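Local coordinates for Rbsd/fucu transport protein family protein (Streptococcus pneumoniae, PDB 4A34) that binds L-fucose and, as a fucose mutarotase, probably speeds the interconversion of the sugar's alpha and beta anomers, at residues Glu25-Asp30 with Asn132-Lys137. Numbering follows the deposited sequence.
With FUL (beta-L-fucopyranose), chain B.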
loop_
_atom_site.group_PDB
_atom_site.type_symbol
_atom_site.label_atom_id
_atom_site.label_comp_id
_atom_site.label_asym_id
_atom_site.label_seq_id
_atom_site.Cartn_x
_atom_site.Cartn_y
_atom_site.Cartn_z
ATOM N N GLU I 25 11.994 -23.773 5.088
ATOM C CA GLU I 25 12.168 -23.918 6.532
ATOM C C GLU I 25 11.247 -22.973 7.300
ATOM O O GLU I 25 10.833 -21.935 6.783
ATOM C CB GLU I 25 13.627 -23.689 6.923
ATOM C CG GLU I 25 14.577 -24.740 6.365
ATOM C CD GLU I 25 16.042 -24.384 6.531
ATOM O OE1 GLU I 25 16.384 -23.597 7.438
ATOM O OE2 GLU I 25 16.865 -24.896 5.752
ATOM N N ILE I 26 10.913 -23.363 8.528
ATOM C CA ILE I 26 10.092 -22.542 9.413
ATOM C C ILE I 26 10.616 -22.631 10.835
ATOM O O ILE I 26 10.935 -23.716 11.314
ATOM C CB ILE I 26 8.577 -22.921 9.366
ATOM C CG1 ILE I 26 7.780 -22.033 10.341
ATOM C CG2 ILE I 26 8.378 -24.414 9.622
ATOM C CD1 ILE I 26 6.311 -22.223 10.320
ATOM N N VAL I 27 10.689 -21.481 11.499
ATOM C CA VAL I 27 11.258 -21.386 12.833
ATOM C C VAL I 27 10.165 -21.268 13.875
ATOM O O VAL I 27 9.293 -20.401 13.786
ATOM C CB VAL I 27 12.218 -20.182 12.965
ATOM C CG1 VAL I 27 12.851 -20.153 14.338
ATOM C CG2 VAL I 27 13.306 -20.236 11.899
ATOM N N LEU I 28 10.213 -22.152 14.865
ATOM C CA LEU I 28 9.322 -22.049 15.999
ATOM C C LEU I 28 10.116 -21.322 17.066
ATOM O O LEU I 28 10.978 -21.904 17.728
ATOM C CB LEU I 28 8.849 -23.438 16.455
ATOM C CG LEU I 28 8.296 -24.379 15.362
ATOM C CD1 LEU I 28 7.914 -25.760 15.906
ATOM C CD2 LEU I 28 7.104 -23.773 14.630
ATOM N N ALA I 29 9.857 -20.027 17.201
ATOM C CA ALA I 29 10.655 -19.184 18.076
ATOM C C ALA I 29 10.064 -19.090 19.478
ATOM O O ALA I 29 8.845 -19.006 19.636
ATOM C CB ALA I 29 10.801 -17.808 17.472
ATOM N N ASP I 30 10.926 -19.091 20.491
ATOM C CA ASP I 30 10.460 -18.951 21.864
ATOM C C ASP I 30 10.285 -17.484 22.251
ATOM O O ASP I 30 10.741 -16.592 21.541
ATOM C CB ASP I 30 11.353 -19.722 22.856
ATOM C CG ASP I 30 12.765 -19.133 23.012
ATOM O OD1 ASP I 30 12.953 -17.890 22.989
ATOM O OD2 ASP I 30 13.699 -19.942 23.197
ATOM N N ASN I 132 14.069 -22.868 20.726
ATOM C CA ASN I 132 13.790 -22.571 19.343
ATOM C C ASN I 132 14.068 -23.784 18.469
ATOM O O ASN I 132 15.003 -24.525 18.733
ATOM C CB ASN I 132 14.662 -21.392 18.921
ATOM C CG ASN I 132 14.463 -20.176 19.805
ATOM O OD1 ASN I 132 13.470 -19.467 19.673
ATOM N ND2 ASN I 132 15.408 -19.925 20.706
ATOM N N ILE I 133 13.257 -23.993 17.437
ATOM C CA ILE I 133 13.456 -25.122 16.528
ATOM C C ILE I 133 13.387 -24.611 15.102
ATOM O O ILE I 133 12.663 -23.663 14.836
ATOM C CB ILE I 133 12.366 -26.226 16.704
ATOM C CG1 ILE I 133 12.133 -26.572 18.175
ATOM C CG2 ILE I 133 12.732 -27.489 15.936
ATOM C CD1 ILE I 133 11.038 -27.603 18.389
ATOM N N ILE I 134 14.142 -25.220 14.190
ATOM C CA ILE I 134 13.937 -24.981 12.755
ATOM C C ILE I 134 13.585 -26.289 12.083
ATOM O O ILE I 134 14.295 -27.283 12.236
ATOM C CB ILE I 134 15.154 -24.367 12.033
ATOM C CG1 ILE I 134 15.653 -23.120 12.762
ATOM C CG2 ILE I 134 14.789 -24.036 10.587
ATOM C CD1 ILE I 134 16.924 -22.566 12.210
ATOM N N LEU I 135 12.468 -26.273 11.360
ATOM C CA LEU I 135 11.954 -27.442 10.667
ATOM C C LEU I 135 12.007 -27.172 9.181
ATOM O O LEU I 135 11.670 -26.067 8.739
ATOM C CB LEU I 135 10.515 -27.704 11.095
ATOM C CG LEU I 135 10.220 -27.880 12.589
ATOM C CD1 LEU I 135 8.718 -27.910 12.809
ATOM C CD2 LEU I 135 10.865 -29.165 13.113
ATOM N N LYS I 136 12.440 -28.171 8.416
ATOM C CA LYS I 136 12.560 -28.055 6.960
ATOM C C LYS I 136 11.574 -28.985 6.235
ATOM O O LYS I 136 11.667 -30.203 6.342
ATOM C CB LYS I 136 14.005 -28.322 6.512
ATOM C CG LYS I 136 14.251 -28.094 5.017
ATOM C CD LYS I 136 15.546 -28.747 4.539
ATOM C CE LYS I 136 16.699 -27.778 4.488
ATOM N NZ LYS I 136 16.565 -26.800 3.389
ATOM N N LYS I 137 10.649 -28.387 5.488
ATOM C CA LYS I 137 9.548 -29.096 4.829
ATOM C C LYS I 137 9.990 -30.135 3.787
ATOM O O LYS I 137 10.790 -29.838 2.894
ATOM C CB LYS I 137 8.570 -28.085 4.210
ATOM C CG LYS I 137 7.440 -28.725 3.409
ATOM C CD LYS I 137 6.277 -27.775 3.197
ATOM C CE LYS I 137 5.037 -28.513 2.742
ATOM N NZ LYS I 137 3.866 -27.598 2.718
HETATM C C1 FUL B . 17.934 -16.201 22.699
HETATM C C2 FUL B . 16.606 -16.877 23.066
HETATM O O2 FUL B . 15.885 -17.292 21.928
HETATM C C3 FUL B . 16.936 -18.105 23.912
HETATM O O3 FUL B . 15.769 -18.745 24.352
HETATM C C4 FUL B . 17.772 -17.703 25.114
HETATM O O4 FUL B . 17.017 -16.814 25.894
HETATM C C5 FUL B . 19.026 -16.991 24.622
HETATM C C6 FUL B . 19.957 -16.649 25.779
HETATM O O5 FUL B . 18.618 -15.840 23.890
HETATM O O1 FUL B . 17.744 -15.061 21.901
#
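D30 and N132 meet just beyond the paired ends of strands 25-29 and 133-136, and both hydrogen-bond to beta-L-fucopyranose. The amide of N132 is split between two tasks: OD1 accepts a hydrogen bond from the backbone N of D30 at 2.7 Å, nearly straight (168° at the hydrogen) with the donor above the carbonyl plane, while ND2 donates to fucose O2 at 2.9 Å. The backbone bond to OD1 is consistent with ND2 being the end turned to the sugar. In the D30 carboxylate, turned 46° from that amide plane, OD2 and OD1 accept hydrogen bonds from fucose O3 and O2, at 2.7 Å and 3.2 Å. D30 OD2 also accepts one from A131 N, which ties the carboxylate to the loop just before N132.

Behind the site the strands run roughly antiparallel (157°), and their axes come within 4.6 Å at their closest. I26 pairs with L135 and L28 with I133, each through two backbone hydrogen bonds. On the face of L28, I133 and L135, L28 CD1 meets L135 CD1 at 3.9 Å and helix 50-60 covers the leucines. On the other face V27 CG2 lies beside I134 CG1, 3.8 Å away, and helix 108-116 packs over them. At the far end K136, bent at chi3 (-97°) and chi4, folds NZ back to E25 OE2 (3.0 Å), a salt bridge whose hydrogen bond is weak; OE2 has its stronger partner in R114, and K136 NZ also donates to G23 O.

The two strands are central in a mixed, helix-flanked sheet of the RbsD/FucU family, and their shared end supplies two polar residues of the fucose pocket, to which H22 of a neighbouring subunit contributes.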